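Local coordinates for protein alpha-1,3-glucanase (Streptomyces thermodiastaticus, PDB 7C7D) that probably hydrolyses the alpha-1,3-glucosidic linkages of alpha-1,3-glucan, as a thermostable glycoside hydrolase of family GH87, at residues 221-226 / 248-253; 273-278 / 303-308; 382-387 / 441-446; 435-440 / 477-482. All blocks are in the same frame, centred on the assembly; numbering follows the deposited sequence.

Interaction 1 (221-226 / 248-253); sequences QGDSTQ and RITGPL
Three donors converge on Asp-223 OD1, one of them from the opposing segment: the backbone N of Thr-250 reaches it at 3.2 Å in a nearly straight bond. The other two come from Thr-225, whose OG1 lies 2.7 Å from Asp-223 OD1 and whose N closes an Asx turn from above the carboxylate plane. Thr-250 OG1 also donates to Asp-223 OD2 over 2.7 Å, on the syn side though well out of the carboxylate plane. A short acid suits this place, because its two oxygens stay close enough to the backbone to take amide N-H groups as well as threonine hydroxyls. Thr-225 OG1 in turn accepts from Gly-251 N at 3.2 Å, and Gly-251 is a residue type that takes its positive phi (77°) readily. An alanine in place of Thr-225 would probably leave Gly-251 N without this acceptor and Asp-223 OD1 with one donor fewer. At the other end the Arg-248 chain bends at chi3 (71°), which places NE, and in the conformer described the guanidinium edge grips Gln-221 O side-on, in plane, with NH2 at 3.0 Å and NE at 3.3 Å. Between these ends Ser-224 N donates to Arg-248 O at 2.7 Å. The contact sets the start of helix 225-234 against the loop leaving strand 245-248, with Phe-228 of that helix resting on Ile-249 and Leu-253 near one end of the parallel beta-helix.

Interaction 2 (273-278 / 303-308); sequences SSHFID and SSPDNF
Asn-307 O and Phe-308 O, carbonyls of consecutive residues, accept from the consecutive amides of Phe-276 and Ile-277, although the touching parts of the two segments run 101° apart and form no beta ladder with each other. The bonds measure 3.2 Å from Phe-276 N to Asn-307 O and 3.0 Å from Ile-277 N to Phe-308 O. Successive inverse gamma turns centred on Pro-305 and Asp-306 fold the second segment, and Ser-274 O receives a CA-H...O contact from Asp-306 CA at 3.1 Å. On the inner side Phe-276 and Phe-308 lie side by side, pointing the same way. They meet rim to rim, with CD2 of Phe-276 3.8 Å from CD1 of Phe-308 and the planes only 16° apart; apolar rings suit this buried place, where neither needs a polar partner. Toward the outside, chi1 of His-275 (-170°) carries CG anti to the backbone N, and the ring is turned so that NE2 donates in its plane to the anti lone pair of Asp-278 OD2 at 2.7 Å. Pro-305 CG packs against both partners of this pair, 3.6 Å from His-275 NE2. The crossing lies where strands 277-279 and 309-311 begin their parallel sheet, the phenylalanines leaning inward on Val-293 of strand 292-294.

Interaction 3 (382-387 / 441-446); sequences WSLYAP and EPFHPL
His-444 is clasped by the loop 382-387 on the close-packed side of this contact. CD of Pro-387 sits over the imidazole, 3.7 Å from its centroid, in a CH-pi contact. The carbonyl O of Ser-383 lies at the ring edge and accepts from His-444 N at 2.9 Å, and the ring's NE2 makes a weak bond of 3.1 Å to Tyr-385 O. Chi1 (-65°) sets CG anti to the carbonyl carbon; histidine suits the place because its flat ring can take the proline on a face while NE2 offers an N-H. An alanine in place of His-444 would probably leave Pro-387 CD without the ring face beneath it and Tyr-385 O without this donor. A single backbone bridge, Leu-384 with Phe-443, joins two loops that project from turns of the parallel beta-helix, one after strand 379-382, the other after 432-435; Tyr-385 N to Pro-442 O, 2.8 Å, is its other bond. Next to it Phe-443 CE1 comes to the edge of the Trp-382 ring, 4.0 Å from CD1, while NE1 of that indole bonds Lys-438 O. The exposed side is looser: the Tyr-385 ring meets Pro-442 most nearly through CD1 and CD, 4.2 Å apart.

Interaction 4 (435-440 / 477-482); sequences SNQKFA and DSYDSA
Chi1 sets CG anti to the backbone N in both Gln-437 and Tyr-479 (-173° and -167°); chi2 of the glutamine then carries CD on over the phenol ring, and the amide lies flat over one face. The two planes are 4° apart: CG stands 3.8 Å from the Tyr-479 centroid in a CH-pi contact, and NE2 lies 3.6 Å from CE2. A long side chain ending in a flat amide suits this cover, because it can stack on the ring while OE1 still takes a bond from a water that also links Ser-435 OG and Asp-477 OD2. Asp-480 serves the next residue along, its OD2 using the anti lone pair to accept from Lys-438 N at 2.9 Å; its OD1 is bound to Gln-510. Lys-438 CG also touches OD2, whereas NZ turns to a salt bridge with Glu-441. Deeper in, buried Asn-436 satisfies both ends of its amide. ND2 donates to Ser-481 O at 3.2 Å from above the carbonyl plane, and OD1 accepts from Leu-446 N. Its backbone is held as well, Asn-436 N donating to Asp-477 O at 2.9 Å and Asn-436 O accepting from Asp-480 N at 3.1 Å. These side-chain bonds are local to the two loops, but the parallel pairing they continue, Ser-435 with Asp-477, is characteristic of successive coils of a right-handed parallel beta-helix, the pectate lyase-like fold.

How the interactions relate
From the N terminus, interaction 1 closes first, bringing the loop after strand 245-248 back to the start of helix 225-234. Interaction 2 follows in series, joining the entrances of strands 277-279 and 309-311. The two touch directly: Ile-249 O lies 2.8 Å from Ser-273 OG, and Pro-252 packs on His-275. About 11 Å separates the nearest atoms of interactions 2 and 3. Interactions 3 and 4 cross, since 435-440 falls between 382-387 and 441-446, while 477-482 comes after both; they touch directly, Phe-443 packing on Lys-438. Together they tie loops after strands 379-382, 432-435 and 474-477.

Interaction 1 (221-226 / 248-253)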
loop_
_atom_site.group_PDB
_atom_site.type_symbol
_atom_site.label_atom_id
_atom_site.label_comp_id
_atom_site.label_asym_id
_atom_site.label_seq_id
_atom_site.Cartn_x
_atom_site.Cartn_y
_atom_site.Cartn_z
ATOM N N GLN A 221 27.562 13.641 -2.422
ATOM C CA GLN A 221 28.368 14.121 -1.303
ATOM C C GLN A 221 27.849 15.453 -0.771
ATOM O O GLN A 221 27.525 15.578 0.415
ATOM C CB GLN A 221 29.832 14.254 -1.734
ATOM C CG GLN A 221 30.513 12.938 -2.082
ATOM C CD GLN A 221 31.889 13.141 -2.694
ATOM O OE1 GLN A 221 32.908 13.028 -2.013
ATOM N NE2 GLN A 221 31.922 13.442 -3.989
ATOM N N GLY A 222 27.789 16.471 -1.630
ATOM C CA GLY A 222 27.271 17.754 -1.211
ATOM C C GLY A 222 25.755 17.817 -1.260
ATOM O O GLY A 222 25.093 17.033 -1.936
ATOM N N ASP A 223 25.198 18.773 -0.520
ATOM C CA ASP A 223 23.756 18.993 -0.519
ATOM C C ASP A 223 23.343 19.666 -1.824
ATOM O O ASP A 223 23.881 20.713 -2.194
ATOM C CB ASP A 223 23.385 19.878 0.676
ATOM C CG ASP A 223 21.872 20.001 0.903
ATOM O OD1 ASP A 223 21.078 19.347 0.200
ATOM O OD2 ASP A 223 21.481 20.771 1.817
ATOM N N SER A 224 22.387 19.058 -2.525
ATOM C CA SER A 224 21.917 19.554 -3.810
ATOM C C SER A 224 20.633 20.374 -3.706
ATOM O O SER A 224 20.068 20.739 -4.746
ATOM C CB SER A 224 21.704 18.386 -4.775
ATOM O OG SER A 224 22.939 17.874 -5.236
ATOM N N THR A 225 20.151 20.656 -2.489
ATOM C CA THR A 225 18.868 21.340 -2.340
ATOM C C THR A 225 18.865 22.676 -3.070
ATOM O O THR A 225 17.938 22.977 -3.833
ATOM C CB THR A 225 18.526 21.545 -0.862
ATOM O OG1 THR A 225 18.544 20.289 -0.176
ATOM C CG2 THR A 225 17.137 22.172 -0.713
ATOM N N GLN A 226 19.904 23.489 -2.859
ATOM C CA GLN A 226 19.917 24.814 -3.465
ATOM C C GLN A 226 19.973 24.730 -4.983
ATOM O O GLN A 226 19.322 25.517 -5.677
ATOM C CB GLN A 226 21.089 25.628 -2.925
ATOM C CG GLN A 226 21.065 27.082 -3.359
ATOM C CD GLN A 226 19.792 27.796 -2.941
ATOM O OE1 GLN A 226 19.266 27.566 -1.850
ATOM N NE2 GLN A 226 19.292 28.671 -3.807
ATOM N N ARG A 248 21.939 14.203 -2.729
ATOM C CA ARG A 248 21.478 14.448 -1.371
ATOM C C ARG A 248 20.652 15.729 -1.360
ATOM O O ARG A 248 21.128 16.778 -1.809
ATOM C CB ARG A 248 22.675 14.580 -0.432
ATOM C CG ARG A 248 22.309 14.895 1.012
ATOM C CD ARG A 248 23.408 14.448 1.968
ATOM N NE ARG A 248 24.604 15.279 1.861
ATOM C CZ ARG A 248 24.776 16.431 2.501
ATOM N NH1 ARG A 248 23.827 16.900 3.300
ATOM N NH2 ARG A 248 25.899 17.118 2.340
ATOM N N ILE A 249 19.418 15.642 -0.869
ATOM C CA ILE A 249 18.529 16.795 -0.728
ATOM C C ILE A 249 18.065 16.825 0.725
ATOM O O ILE A 249 17.135 16.102 1.096
ATOM C CB ILE A 249 17.331 16.726 -1.685
ATOM C CG1 ILE A 249 17.804 16.627 -3.138
ATOM C CG2 ILE A 249 16.408 17.925 -1.485
ATOM C CD1 ILE A 249 18.256 17.944 -3.719
ATOM N N THR A 250 18.710 17.645 1.559
ATOM C CA THR A 250 18.222 17.792 2.925
ATOM C C THR A 250 16.800 18.329 2.921
ATOM O O THR A 250 15.953 17.874 3.699
ATOM C CB THR A 250 19.137 18.702 3.746
ATOM O OG1 THR A 250 19.261 19.976 3.101
ATOM C CG2 THR A 250 20.502 18.075 3.904
ATOM N N GLY A 251 16.512 19.275 2.028
ATOM C CA GLY A 251 15.160 19.730 1.815
ATOM C C GLY A 251 14.685 20.657 2.915
ATOM O O GLY A 251 15.433 20.998 3.838
ATOM N N PRO A 252 13.419 21.088 2.841
ATOM C CA PRO A 252 12.476 20.747 1.779
ATOM C C PRO A 252 12.554 21.737 0.634
ATOM O O PRO A 252 13.047 22.857 0.790
ATOM C CB PRO A 252 11.133 20.921 2.472
ATOM C CG PRO A 252 11.359 22.082 3.401
ATOM C CD PRO A 252 12.809 21.978 3.849
ATOM N N LEU A 253 12.062 21.313 -0.522
ATOM C CA LEU A 253 11.739 22.229 -1.601
ATOM C C LEU A 253 10.326 22.750 -1.392
ATOM O O LEU A 253 9.409 21.981 -1.075
ATOM C CB LEU A 253 11.827 21.521 -2.953
ATOM C CG LEU A 253 13.194 20.942 -3.326
ATOM C CD1 LEU A 253 13.116 20.070 -4.572
ATOM C CD2 LEU A 253 14.218 22.051 -3.522
HETATM O O HOH W 1 24.085 15.753 -3.948
#

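Interaction 2 (273-278 / 303-308)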
loop_
_atom_site.group_PDB
_atom_site.type_symbol
_atom_site.label_atom_id
_atom_site.label_comp_id
_atom_site.label_asym_id
_atom_site.label_seq_id
_atom_site.Cartn_x
_atom_site.Cartn_y
_atom_site.Cartn_z
ATOM N N SER A 273 16.516 11.837 0.162
ATOM C CA SER A 273 15.875 12.874 0.952
ATOM C C SER A 273 14.809 12.243 1.822
ATOM O O SER A 273 14.110 11.322 1.387
ATOM C CB SER A 273 15.206 13.907 0.047
ATOM O OG SER A 273 14.643 14.950 0.813
ATOM N N SER A 274 14.689 12.754 3.046
ATOM C CA SER A 274 13.611 12.390 3.949
ATOM C C SER A 274 12.607 13.520 4.129
ATOM O O SER A 274 11.771 13.455 5.033
ATOM C CB SER A 274 14.183 11.944 5.300
ATOM O OG SER A 274 15.025 10.813 5.144
ATOM N N HIS A 275 12.669 14.555 3.288
ATOM C CA HIS A 275 11.813 15.731 3.422
ATOM C C HIS A 275 11.880 16.488 2.103
ATOM O O HIS A 275 12.446 17.581 2.032
ATOM C CB HIS A 275 12.329 16.600 4.576
ATOM C CG HIS A 275 11.414 17.716 4.972
ATOM N ND1 HIS A 275 11.878 18.868 5.566
ATOM C CD2 HIS A 275 10.069 17.851 4.888
ATOM C CE1 HIS A 275 10.861 19.669 5.827
ATOM N NE2 HIS A 275 9.750 19.075 5.427
ATOM N N PHE A 276 11.333 15.899 1.040
ATOM C CA PHE A 276 11.665 16.348 -0.308
ATOM C C PHE A 276 10.892 17.600 -0.717
ATOM O O PHE A 276 11.492 18.644 -0.996
ATOM C CB PHE A 276 11.480 15.202 -1.307
ATOM C CG PHE A 276 11.824 15.568 -2.719
ATOM C CD1 PHE A 276 13.114 15.941 -3.063
ATOM C CD2 PHE A 276 10.852 15.554 -3.699
ATOM C CE1 PHE A 276 13.429 16.275 -4.367
ATOM C CE2 PHE A 276 11.157 15.891 -5.005
ATOM C CZ PHE A 276 12.447 16.253 -5.342
ATOM N N ILE A 277 9.561 17.517 -0.777
ATOM C CA ILE A 277 8.710 18.668 -1.060
ATOM C C ILE A 277 7.785 18.873 0.129
ATOM O O ILE A 277 7.137 17.925 0.582
ATOM C CB ILE A 277 7.909 18.482 -2.364
ATOM C CG1 ILE A 277 8.846 18.567 -3.572
ATOM C CG2 ILE A 277 6.791 19.519 -2.472
ATOM C CD1 ILE A 277 8.205 18.090 -4.877
ATOM N N ASP A 278 7.730 20.105 0.633
ATOM C CA ASP A 278 6.872 20.428 1.771
ATOM C C ASP A 278 6.364 21.848 1.564
ATOM O O ASP A 278 7.122 22.815 1.715
ATOM C CB ASP A 278 7.659 20.289 3.075
ATOM C CG ASP A 278 6.791 20.390 4.319
ATOM O OD1 ASP A 278 5.588 20.708 4.206
ATOM O OD2 ASP A 278 7.323 20.144 5.424
ATOM N N SER A 303 4.480 13.799 14.246
ATOM C CA SER A 303 4.560 15.252 14.152
ATOM C C SER A 303 5.626 15.744 13.176
ATOM O O SER A 303 5.742 16.959 12.980
ATOM C CB SER A 303 4.823 15.855 15.535
ATOM O OG SER A 303 6.036 15.361 16.083
ATOM N N SER A 304 6.404 14.849 12.566
ATOM C CA SER A 304 7.481 15.257 11.677
ATOM C C SER A 304 7.124 14.954 10.229
ATOM O O SER A 304 6.726 13.823 9.919
ATOM C CB SER A 304 8.779 14.534 12.046
ATOM O OG SER A 304 9.883 15.172 11.434
ATOM N N PRO A 305 7.258 15.921 9.313
ATOM C CA PRO A 305 6.873 15.713 7.904
ATOM C C PRO A 305 7.957 14.987 7.113
ATOM O O PRO A 305 8.485 15.498 6.131
ATOM C CB PRO A 305 6.668 17.152 7.415
ATOM C CG PRO A 305 7.696 17.933 8.189
ATOM C CD PRO A 305 7.690 17.310 9.567
ATOM N N ASP A 306 8.278 13.764 7.538
ATOM C CA ASP A 306 9.411 13.016 6.986
ATOM C C ASP A 306 9.008 12.275 5.713
ATOM O O ASP A 306 9.161 11.060 5.595
ATOM C CB ASP A 306 9.944 12.019 8.008
ATOM C CG ASP A 306 10.288 12.651 9.327
ATOM O OD1 ASP A 306 10.750 13.815 9.337
ATOM O OD2 ASP A 306 10.108 11.966 10.360
ATOM N N ASN A 307 8.527 13.044 4.745
ATOM C CA ASN A 307 7.738 12.515 3.644
ATOM C C ASN A 307 8.367 12.873 2.303
ATOM O O ASN A 307 9.217 13.758 2.206
ATOM C CB ASN A 307 6.322 13.089 3.727
ATOM C CG ASN A 307 5.652 12.761 5.050
ATOM O OD1 ASN A 307 5.970 11.750 5.666
ATOM N ND2 ASN A 307 4.718 13.600 5.486
ATOM N N PHE A 308 7.942 12.166 1.250
ATOM C CA PHE A 308 8.337 12.548 -0.106
ATOM C C PHE A 308 7.603 13.816 -0.544
ATOM O O PHE A 308 8.235 14.814 -0.905
ATOM C CB PHE A 308 8.151 11.350 -1.054
ATOM C CG PHE A 308 7.877 11.703 -2.501
ATOM C CD1 PHE A 308 8.779 12.444 -3.261
ATOM C CD2 PHE A 308 6.717 11.252 -3.116
ATOM C CE1 PHE A 308 8.518 12.741 -4.601
ATOM C CE2 PHE A 308 6.454 11.536 -4.450
ATOM C CZ PHE A 308 7.346 12.277 -5.198
HETATM O O HOH W 2 11.528 12.600 0.835
HETATM O O HOH W 3 13.006 14.003 7.984
HETATM O O HOH W 4 8.005 16.286 2.721
#

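Interaction 3 (382-387 / 441-446)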
loop_
_atom_site.group_PDB
_atom_site.type_symbol
_atom_site.label_atom_id
_atom_site.label_comp_id
_atom_site.label_asym_id
_atom_site.label_seq_id
_atom_site.Cartn_x
_atom_site.Cartn_y
_atom_site.Cartn_z
ATOM N N TRP A 382 -8.847 10.792 4.023
ATOM C CA TRP A 382 -9.332 11.217 5.329
ATOM C C TRP A 382 -9.896 12.617 5.158
ATOM O O TRP A 382 -9.140 13.581 5.017
ATOM C CB TRP A 382 -8.201 11.188 6.350
ATOM C CG TRP A 382 -8.613 11.539 7.742
ATOM C CD1 TRP A 382 -9.867 11.473 8.276
ATOM C CD2 TRP A 382 -7.754 12.016 8.782
ATOM N NE1 TRP A 382 -9.841 11.888 9.592
ATOM C CE2 TRP A 382 -8.553 12.223 9.925
ATOM C CE3 TRP A 382 -6.385 12.285 8.857
ATOM C CZ2 TRP A 382 -8.024 12.689 11.129
ATOM C CZ3 TRP A 382 -5.861 12.747 10.051
ATOM C CH2 TRP A 382 -6.678 12.944 11.171
ATOM N N SER A 383 -11.222 12.725 5.155
ATOM C CA SER A 383 -11.890 13.977 4.789
ATOM C C SER A 383 -12.026 14.911 5.991
ATOM O O SER A 383 -13.116 15.239 6.460
ATOM C CB SER A 383 -13.226 13.690 4.120
ATOM O OG SER A 383 -13.012 13.320 2.767
ATOM N N LEU A 384 -10.870 15.351 6.473
ATOM C CA LEU A 384 -10.791 16.448 7.425
ATOM C C LEU A 384 -10.788 17.771 6.673
ATOM O O LEU A 384 -10.304 17.858 5.541
ATOM C CB LEU A 384 -9.476 16.358 8.190
ATOM C CG LEU A 384 -9.355 15.537 9.469
ATOM C CD1 LEU A 384 -8.168 16.058 10.264
ATOM C CD2 LEU A 384 -10.622 15.593 10.302
ATOM N N TYR A 385 -11.329 18.806 7.320
ATOM C CA TYR A 385 -11.325 20.186 6.825
ATOM C C TYR A 385 -12.313 20.413 5.687
ATOM O O TYR A 385 -13.158 21.311 5.759
ATOM C CB TYR A 385 -9.923 20.669 6.412
ATOM C CG TYR A 385 -8.795 20.231 7.320
ATOM C CD1 TYR A 385 -8.742 20.642 8.643
ATOM C CD2 TYR A 385 -7.779 19.409 6.848
ATOM C CE1 TYR A 385 -7.706 20.245 9.474
ATOM C CE2 TYR A 385 -6.745 19.003 7.668
ATOM C CZ TYR A 385 -6.712 19.426 8.982
ATOM O OH TYR A 385 -5.682 19.024 9.801
ATOM N N ALA A 386 -12.200 19.622 4.625
ATOM C CA ALA A 386 -13.081 19.717 3.472
ATOM C C ALA A 386 -13.163 18.328 2.869
ATOM O O ALA A 386 -12.179 17.583 2.909
ATOM C CB ALA A 386 -12.532 20.695 2.424
ATOM N N PRO A 387 -14.306 17.946 2.312
ATOM C CA PRO A 387 -14.438 16.579 1.798
ATOM C C PRO A 387 -13.540 16.332 0.594
ATOM O O PRO A 387 -13.459 17.149 -0.324
ATOM C CB PRO A 387 -15.920 16.484 1.412
ATOM C CG PRO A 387 -16.345 17.907 1.195
ATOM C CD PRO A 387 -15.557 18.716 2.185
ATOM N N GLU A 441 -11.720 16.599 14.191
ATOM C CA GLU A 441 -12.682 17.503 13.578
ATOM C C GLU A 441 -11.947 18.670 12.934
ATOM O O GLU A 441 -10.837 19.013 13.356
ATOM C CB GLU A 441 -13.667 18.039 14.630
ATOM C CG GLU A 441 -14.600 16.981 15.223
ATOM C CD GLU A 441 -15.755 16.598 14.305
ATOM O OE1 GLU A 441 -15.830 17.109 13.167
ATOM O OE2 GLU A 441 -16.603 15.785 14.733
ATOM N N PRO A 442 -12.545 19.317 11.914
ATOM C CA PRO A 442 -13.861 19.042 11.330
ATOM C C PRO A 442 -13.806 17.923 10.301
ATOM O O PRO A 442 -13.042 17.984 9.338
ATOM C CB PRO A 442 -14.223 20.367 10.659
ATOM C CG PRO A 442 -12.913 20.940 10.261
ATOM C CD PRO A 442 -11.931 20.526 11.329
ATOM N N PHE A 443 -14.626 16.905 10.520
ATOM C CA PHE A 443 -14.687 15.730 9.668
ATOM C C PHE A 443 -15.937 15.784 8.803
ATOM O O PHE A 443 -16.984 16.285 9.219
ATOM C CB PHE A 443 -14.720 14.478 10.542
ATOM C CG PHE A 443 -14.830 13.191 9.773
ATOM C CD1 PHE A 443 -13.768 12.728 9.004
ATOM C CD2 PHE A 443 -15.989 12.428 9.834
ATOM C CE1 PHE A 443 -13.865 11.533 8.298
ATOM C CE2 PHE A 443 -16.086 11.228 9.142
ATOM C CZ PHE A 443 -15.026 10.782 8.374
ATOM N N HIS A 444 -15.818 15.266 7.586
ATOM C CA HIS A 444 -16.937 15.243 6.643
ATOM C C HIS A 444 -17.324 13.806 6.344
ATOM O O HIS A 444 -16.618 13.116 5.589
ATOM C CB HIS A 444 -16.556 15.991 5.374
ATOM C CG HIS A 444 -16.329 17.444 5.623
ATOM N ND1 HIS A 444 -17.315 18.390 5.444
ATOM C CD2 HIS A 444 -15.254 18.107 6.114
ATOM C CE1 HIS A 444 -16.847 19.578 5.783
ATOM N NE2 HIS A 444 -15.599 19.435 6.193
ATOM N N PRO A 445 -18.421 13.311 6.912
ATOM C CA PRO A 445 -18.784 11.899 6.734
ATOM C C PRO A 445 -19.119 11.561 5.288
ATOM O O PRO A 445 -19.313 12.428 4.434
ATOM C CB PRO A 445 -20.010 11.729 7.635
ATOM C CG PRO A 445 -19.942 12.856 8.606
ATOM C CD PRO A 445 -19.298 13.996 7.877
ATOM N N LEU A 446 -19.181 10.253 5.028
ATOM C CA LEU A 446 -19.470 9.750 3.689
ATOM C C LEU A 446 -20.742 10.382 3.135
ATOM O O LEU A 446 -21.758 10.495 3.832
ATOM C CB LEU A 446 -19.650 8.232 3.748
ATOM C CG LEU A 446 -18.441 7.433 4.243
ATOM C CD1 LEU A 446 -18.878 6.052 4.722
ATOM C CD2 LEU A 446 -17.376 7.312 3.162
#

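Interaction 4 (435-440 / 477-482)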
loop_
_atom_site.group_PDB
_atom_site.type_symbol
_atom_site.label_atom_id
_atom_site.label_comp_id
_atom_site.label_asym_id
_atom_site.label_seq_id
_atom_site.Cartn_x
_atom_site.Cartn_y
_atom_site.Cartn_z
ATOM N N SER A 435 -15.606 4.025 5.766
ATOM C CA SER A 435 -15.741 4.301 7.190
ATOM C C SER A 435 -16.160 5.733 7.492
ATOM O O SER A 435 -15.752 6.683 6.813
ATOM C CB SER A 435 -14.408 4.022 7.878
ATOM O OG SER A 435 -14.494 4.341 9.248
ATOM N N ASN A 436 -16.955 5.871 8.559
ATOM C CA ASN A 436 -17.281 7.154 9.176
ATOM C C ASN A 436 -16.540 7.370 10.499
ATOM O O ASN A 436 -17.015 8.105 11.371
ATOM C CB ASN A 436 -18.792 7.311 9.359
ATOM C CG ASN A 436 -19.473 7.878 8.123
ATOM O OD1 ASN A 436 -18.836 8.537 7.296
ATOM N ND2 ASN A 436 -20.782 7.643 8.001
ATOM N N GLN A 437 -15.378 6.738 10.670
ATOM C CA GLN A 437 -14.519 7.000 11.824
ATOM C C GLN A 437 -13.814 8.334 11.609
ATOM O O GLN A 437 -13.079 8.506 10.631
ATOM C CB GLN A 437 -13.505 5.869 11.987
ATOM C CG GLN A 437 -12.677 5.970 13.265
ATOM C CD GLN A 437 -11.878 4.712 13.567
ATOM O OE1 GLN A 437 -11.801 3.797 12.750
ATOM N NE2 GLN A 437 -11.260 4.673 14.746
ATOM N N LYS A 438 -14.035 9.281 12.517
ATOM C CA LYS A 438 -13.605 10.648 12.236
ATOM C C LYS A 438 -12.171 10.950 12.659
ATOM O O LYS A 438 -11.478 11.708 11.969
ATOM C CB LYS A 438 -14.576 11.659 12.851
ATOM C CG LYS A 438 -14.603 11.691 14.356
ATOM C CD LYS A 438 -15.660 12.670 14.824
ATOM C CE LYS A 438 -15.761 12.707 16.331
ATOM N NZ LYS A 438 -16.774 13.703 16.760
ATOM N N PHE A 439 -11.719 10.387 13.782
ATOM C CA PHE A 439 -10.405 10.662 14.371
ATOM C C PHE A 439 -10.232 12.083 14.916
ATOM O O PHE A 439 -9.615 12.264 15.972
ATOM C CB PHE A 439 -9.249 10.323 13.421
ATOM C CG PHE A 439 -9.256 8.906 12.929
ATOM C CD1 PHE A 439 -8.786 7.872 13.724
ATOM C CD2 PHE A 439 -9.714 8.611 11.660
ATOM C CE1 PHE A 439 -8.787 6.564 13.258
ATOM C CE2 PHE A 439 -9.713 7.312 11.189
ATOM C CZ PHE A 439 -9.250 6.288 11.990
ATOM N N ALA A 440 -10.737 13.091 14.205
ATOM C CA ALA A 440 -10.600 14.489 14.608
ATOM C C ALA A 440 -11.685 15.300 13.907
ATOM O O ALA A 440 -12.467 14.769 13.117
ATOM C CB ALA A 440 -9.203 15.020 14.278
ATOM N N ASP A 477 -18.232 0.732 7.938
ATOM C CA ASP A 477 -18.061 0.999 9.364
ATOM C C ASP A 477 -18.695 2.346 9.709
ATOM O O ASP A 477 -18.123 3.404 9.433
ATOM C CB ASP A 477 -16.570 0.980 9.674
ATOM C CG ASP A 477 -16.258 0.943 11.157
ATOM O OD1 ASP A 477 -17.139 1.271 11.984
ATOM O OD2 ASP A 477 -15.093 0.598 11.490
ATOM N N SER A 478 -19.873 2.311 10.331
ATOM C CA SER A 478 -20.593 3.524 10.725
ATOM C C SER A 478 -20.094 4.036 12.083
ATOM O O SER A 478 -20.853 4.225 13.037
ATOM C CB SER A 478 -22.080 3.212 10.781
ATOM O OG SER A 478 -22.289 2.108 11.646
ATOM N N TYR A 479 -18.783 4.288 12.155
ATOM C CA TYR A 479 -18.119 4.410 13.452
ATOM C C TYR A 479 -18.647 5.597 14.258
ATOM O O TYR A 479 -19.126 5.433 15.386
ATOM C CB TYR A 479 -16.607 4.487 13.240
ATOM C CG TYR A 479 -15.782 4.306 14.497
ATOM C CD1 TYR A 479 -15.767 5.278 15.495
ATOM C CD2 TYR A 479 -14.998 3.173 14.678
ATOM C CE1 TYR A 479 -15.015 5.118 16.638
ATOM C CE2 TYR A 479 -14.232 3.010 15.824
ATOM C CZ TYR A 479 -14.252 3.988 16.800
ATOM O OH TYR A 479 -13.503 3.854 17.950
ATOM N N ASP A 480 -18.553 6.807 13.711
ATOM C CA ASP A 480 -19.018 7.989 14.428
ATOM C C ASP A 480 -20.337 8.543 13.912
ATOM O O ASP A 480 -20.884 9.469 14.526
ATOM C CB ASP A 480 -17.941 9.085 14.436
ATOM C CG ASP A 480 -16.779 8.740 15.352
ATOM O OD1 ASP A 480 -17.011 8.588 16.573
ATOM O OD2 ASP A 480 -15.645 8.598 14.847
ATOM N N SER A 481 -20.871 7.998 12.821
ATOM C CA SER A 481 -22.160 8.430 12.300
ATOM C C SER A 481 -22.673 7.377 11.327
ATOM O O SER A 481 -21.909 6.568 10.797
ATOM C CB SER A 481 -22.079 9.808 11.630
ATOM O OG SER A 481 -21.255 9.776 10.477
ATOM N N ALA A 482 -23.985 7.395 11.112
ATOM C CA ALA A 482 -24.640 6.447 10.225
ATOM C C ALA A 482 -24.215 6.672 8.776
ATOM O O ALA A 482 -23.799 7.763 8.377
ATOM C CB ALA A 482 -26.153 6.606 10.336
HETATM O O HOH W 5 -13.241 2.528 10.801
HETATM O O HOH W 6 -18.703 10.452 11.188
HETATM O O HOH W 7 -13.082 8.794 15.786
#